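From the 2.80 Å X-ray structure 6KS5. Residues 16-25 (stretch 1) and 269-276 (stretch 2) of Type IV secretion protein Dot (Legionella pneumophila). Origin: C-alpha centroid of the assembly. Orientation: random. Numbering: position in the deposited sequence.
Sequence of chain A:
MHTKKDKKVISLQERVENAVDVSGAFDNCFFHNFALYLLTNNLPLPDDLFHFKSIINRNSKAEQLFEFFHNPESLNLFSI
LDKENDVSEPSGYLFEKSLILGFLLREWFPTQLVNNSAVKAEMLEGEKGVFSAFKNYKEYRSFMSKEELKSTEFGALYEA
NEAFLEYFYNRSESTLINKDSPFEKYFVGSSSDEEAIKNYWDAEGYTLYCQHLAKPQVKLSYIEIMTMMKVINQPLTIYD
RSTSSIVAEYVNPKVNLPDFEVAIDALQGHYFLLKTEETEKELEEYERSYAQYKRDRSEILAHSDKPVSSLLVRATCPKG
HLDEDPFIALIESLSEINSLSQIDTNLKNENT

Stretch 1 (16-25) VENAVDVSGA
Stretch 2, residues 269-276: GHYFLLKT

Two extended segments far apart in sequence can be joined by very few polar bonds, and here one backbone hydrogen bond and one histidine-to-carbonyl bond hold residues 16-25 against 269-276 in a loosely antiparallel register, with apolar contact between Val20 and Leu273 on one face.

The touching parts run at 135° to each other, so the chains are broadly antiparallel but splayed. Their CA atoms come to 4.3 Å between Ala19 and Leu274, 5.5 Å between Val20 and Leu273, and 5.4 Å between Asp21 and Phe272, then separate to 6.9 Å between Gly24 and His270. Both backbones are extended: Val20 (phi/psi -70/145) pairs with Leu273 (-83/128), and Asp21 (-85/109) with Phe272 (-112/122). Val20 N donates to Leu273 O at 3.0 Å with an angle of 151°. In the return direction Val20 O receives a CA-H...O contact from Phe272 CA at 3.3 Å; no hydrogen bond is formed to Leu273 N.

Side chains alternate about this pairing. Val20 (chi1 m) and Leu273 (chi1 t, chi2 -91°) share one face, where Val20 CG2 lies 4.1 Å from Leu273 CB; branched apolar side chains can pack together on the same face. Asp21 (chi1 t) and Phe272 (m, chi2 76°) share the other, with Asp21 OD1 3.9 Å from Phe272 CE2. Buried Val22 (t) sets CG2 3.8 Å from Tyr271 O, while the Tyr271 side chain (m, chi2 75°) starts sideways and its end leads away, its hydroxyl satisfied elsewhere in the structure.

Where the backbones diverge, a long side chain bridges the gap. His270, with chi1 at -142° between wells and chi2 at 127°, brings its ring edge to the Val22 carbonyl; His270 NE2 donates to Val22 O at 2.6 Å and 151°. Asp21 OD1 is also near, 3.3 Å from His270 NE2, but the angle is too poor for a hydrogen bond. Gly24 (phi/psi -101/35) passes beside the ring, its N 4.1 Å from His270 NE2.

At the other end, Ala19 directs its CA-to-CB bond toward the second stretch, although CB is not modelled. Ala19 CA packs 3.3 Å from Leu273 O and 3.6 Å from Leu274 CD2. Leu274 (m, chi2 -149°) starts sideways and brings its end nearer, with CD1 3.4 Å from Glu17 OE2; the carboxylate of Glu17 (m, t, chi3 -160°) thus reaches the Leu274 methyl, a contact rather than a polar bond. Lys275 is modelled only to CB. Altogether 516 Å² is buried, summed over both sides.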

# COMPACT_ATOMS: atom_id res chain seq x y z
N VAL A 16 -7.53 22.80 -10.25
CA VAL A 16 -6.23 22.27 -10.64
C VAL A 16 -5.18 22.85 -9.70
O VAL A 16 -5.05 24.07 -9.56
CB VAL A 16 -5.91 22.58 -12.11
CG1 VAL A 16 -5.98 24.07 -12.40
CG2 VAL A 16 -4.55 22.02 -12.49
N GLU A 17 -4.45 21.97 -9.00
CA GLU A 17 -3.44 22.37 -8.04
C GLU A 17 -2.20 21.50 -8.21
O GLU A 17 -2.27 20.37 -8.71
CB GLU A 17 -3.95 22.25 -6.59
CG GLU A 17 -5.02 23.26 -6.20
CD GLU A 17 -5.89 22.76 -5.06
OE1 GLU A 17 -7.02 23.28 -4.89
OE2 GLU A 17 -5.46 21.84 -4.33
N ASN A 18 -1.07 22.05 -7.76
CA ASN A 18 0.22 21.37 -7.82
C ASN A 18 0.49 20.78 -6.44
O ASN A 18 1.01 21.46 -5.54
CB ASN A 18 1.31 22.34 -8.25
CG ASN A 18 1.31 23.63 -7.45
OD1 ASN A 18 0.45 24.49 -7.64
ND2 ASN A 18 2.28 23.77 -6.56
N ALA A 19 0.15 19.50 -6.27
CA ALA A 19 0.33 18.84 -4.98
C ALA A 19 1.81 18.72 -4.65
O ALA A 19 2.68 18.85 -5.52
N VAL A 20 2.09 18.48 -3.37
CA VAL A 20 3.47 18.30 -2.93
C VAL A 20 3.99 16.97 -3.46
O VAL A 20 3.24 15.99 -3.58
CB VAL A 20 3.58 18.38 -1.39
CG1 VAL A 20 2.92 19.65 -0.89
CG2 VAL A 20 2.95 17.16 -0.74
N ASP A 21 5.28 16.94 -3.81
CA ASP A 21 5.92 15.72 -4.28
C ASP A 21 6.38 14.91 -3.06
O ASP A 21 7.33 15.29 -2.38
CB ASP A 21 7.09 16.05 -5.20
CG ASP A 21 7.64 14.83 -5.94
OD1 ASP A 21 7.08 13.72 -5.77
OD2 ASP A 21 8.63 15.00 -6.68
N VAL A 22 5.70 13.78 -2.80
CA VAL A 22 6.00 12.94 -1.64
C VAL A 22 7.00 11.86 -2.04
O VAL A 22 6.91 11.28 -3.13
CB VAL A 22 4.71 12.31 -1.08
CG1 VAL A 22 4.99 11.64 0.24
CG2 VAL A 22 3.61 13.36 -0.93
N SER A 23 7.95 11.58 -1.15
CA SER A 23 8.98 10.59 -1.44
C SER A 23 8.39 9.21 -1.69
O SER A 23 7.48 8.76 -0.99
CB SER A 23 9.98 10.51 -0.28
OG SER A 23 11.13 9.79 -0.66
N GLY A 24 8.92 8.54 -2.71
CA GLY A 24 8.55 7.17 -3.00
C GLY A 24 9.59 6.20 -2.48
O GLY A 24 9.86 5.17 -3.12
N ALA A 25 10.20 6.51 -1.34
CA ALA A 25 11.16 5.60 -0.73
C ALA A 25 10.42 4.42 -0.12
O ALA A 25 9.35 4.57 0.47
CB ALA A 25 11.97 6.32 0.35
N GLY A 269 2.32 5.19 -10.07
CA GLY A 269 2.27 4.85 -8.66
C GLY A 269 2.80 5.92 -7.74
O GLY A 269 3.10 5.62 -6.58
N HIS A 270 2.93 7.15 -8.22
CA HIS A 270 3.38 8.27 -7.42
C HIS A 270 2.19 9.17 -7.12
O HIS A 270 1.45 9.56 -8.03
CB HIS A 270 4.47 9.06 -8.14
CG HIS A 270 5.56 9.56 -7.23
ND1 HIS A 270 6.89 9.32 -7.46
CD2 HIS A 270 5.50 10.29 -6.09
CE1 HIS A 270 7.61 9.88 -6.50
NE2 HIS A 270 6.79 10.47 -5.65
N TYR A 271 2.01 9.49 -5.84
CA TYR A 271 0.86 10.25 -5.37
C TYR A 271 1.31 11.61 -4.85
O TYR A 271 2.30 11.70 -4.13
CB TYR A 271 0.12 9.49 -4.27
CG TYR A 271 -0.48 8.17 -4.70
CD1 TYR A 271 0.31 7.05 -4.91
CD2 TYR A 271 -1.85 8.05 -4.91
CE1 TYR A 271 -0.23 5.85 -5.30
CE2 TYR A 271 -2.40 6.85 -5.30
CZ TYR A 271 -1.59 5.76 -5.50
OH TYR A 271 -2.16 4.56 -5.89
N PHE A 272 0.57 12.65 -5.22
CA PHE A 272 0.83 14.02 -4.80
C PHE A 272 -0.30 14.45 -3.88
O PHE A 272 -1.47 14.41 -4.28
CB PHE A 272 0.93 14.95 -6.00
CG PHE A 272 1.98 14.55 -7.03
CD1 PHE A 272 1.76 13.50 -7.90
CD2 PHE A 272 3.17 15.25 -7.13
CE1 PHE A 272 2.71 13.14 -8.85
CE2 PHE A 272 4.13 14.90 -8.08
CZ PHE A 272 3.89 13.84 -8.94
N LEU A 273 0.03 14.84 -2.65
CA LEU A 273 -0.98 15.30 -1.70
C LEU A 273 -1.31 16.76 -1.95
O LEU A 273 -0.42 17.61 -2.02
CB LEU A 273 -0.50 15.08 -0.27
CG LEU A 273 -1.38 15.42 0.94
CD1 LEU A 273 -1.18 16.87 1.43
CD2 LEU A 273 -2.86 15.09 0.67
N LEU A 274 -2.60 17.06 -2.10
CA LEU A 274 -3.04 18.42 -2.32
C LEU A 274 -3.04 19.19 -1.00
O LEU A 274 -3.43 18.65 0.04
CB LEU A 274 -4.43 18.43 -2.96
CG LEU A 274 -4.53 17.89 -4.40
CD1 LEU A 274 -5.63 18.60 -5.17
CD2 LEU A 274 -3.20 18.00 -5.14
N LYS A 275 -2.59 20.43 -1.05
CA LYS A 275 -2.54 21.27 0.13
C LYS A 275 -3.87 21.99 0.35
O LYS A 275 -4.69 22.11 -0.56
CB LYS A 275 -1.40 22.29 0.02
N THR A 276 -4.07 22.46 1.58
CA THR A 276 -5.25 23.24 1.96
C THR A 276 -4.80 24.31 2.96
O THR A 276 -3.61 24.46 3.23
CB THR A 276 -6.35 22.33 2.52
OG1 THR A 276 -7.58 23.07 2.59
CG2 THR A 276 -5.99 21.82 3.92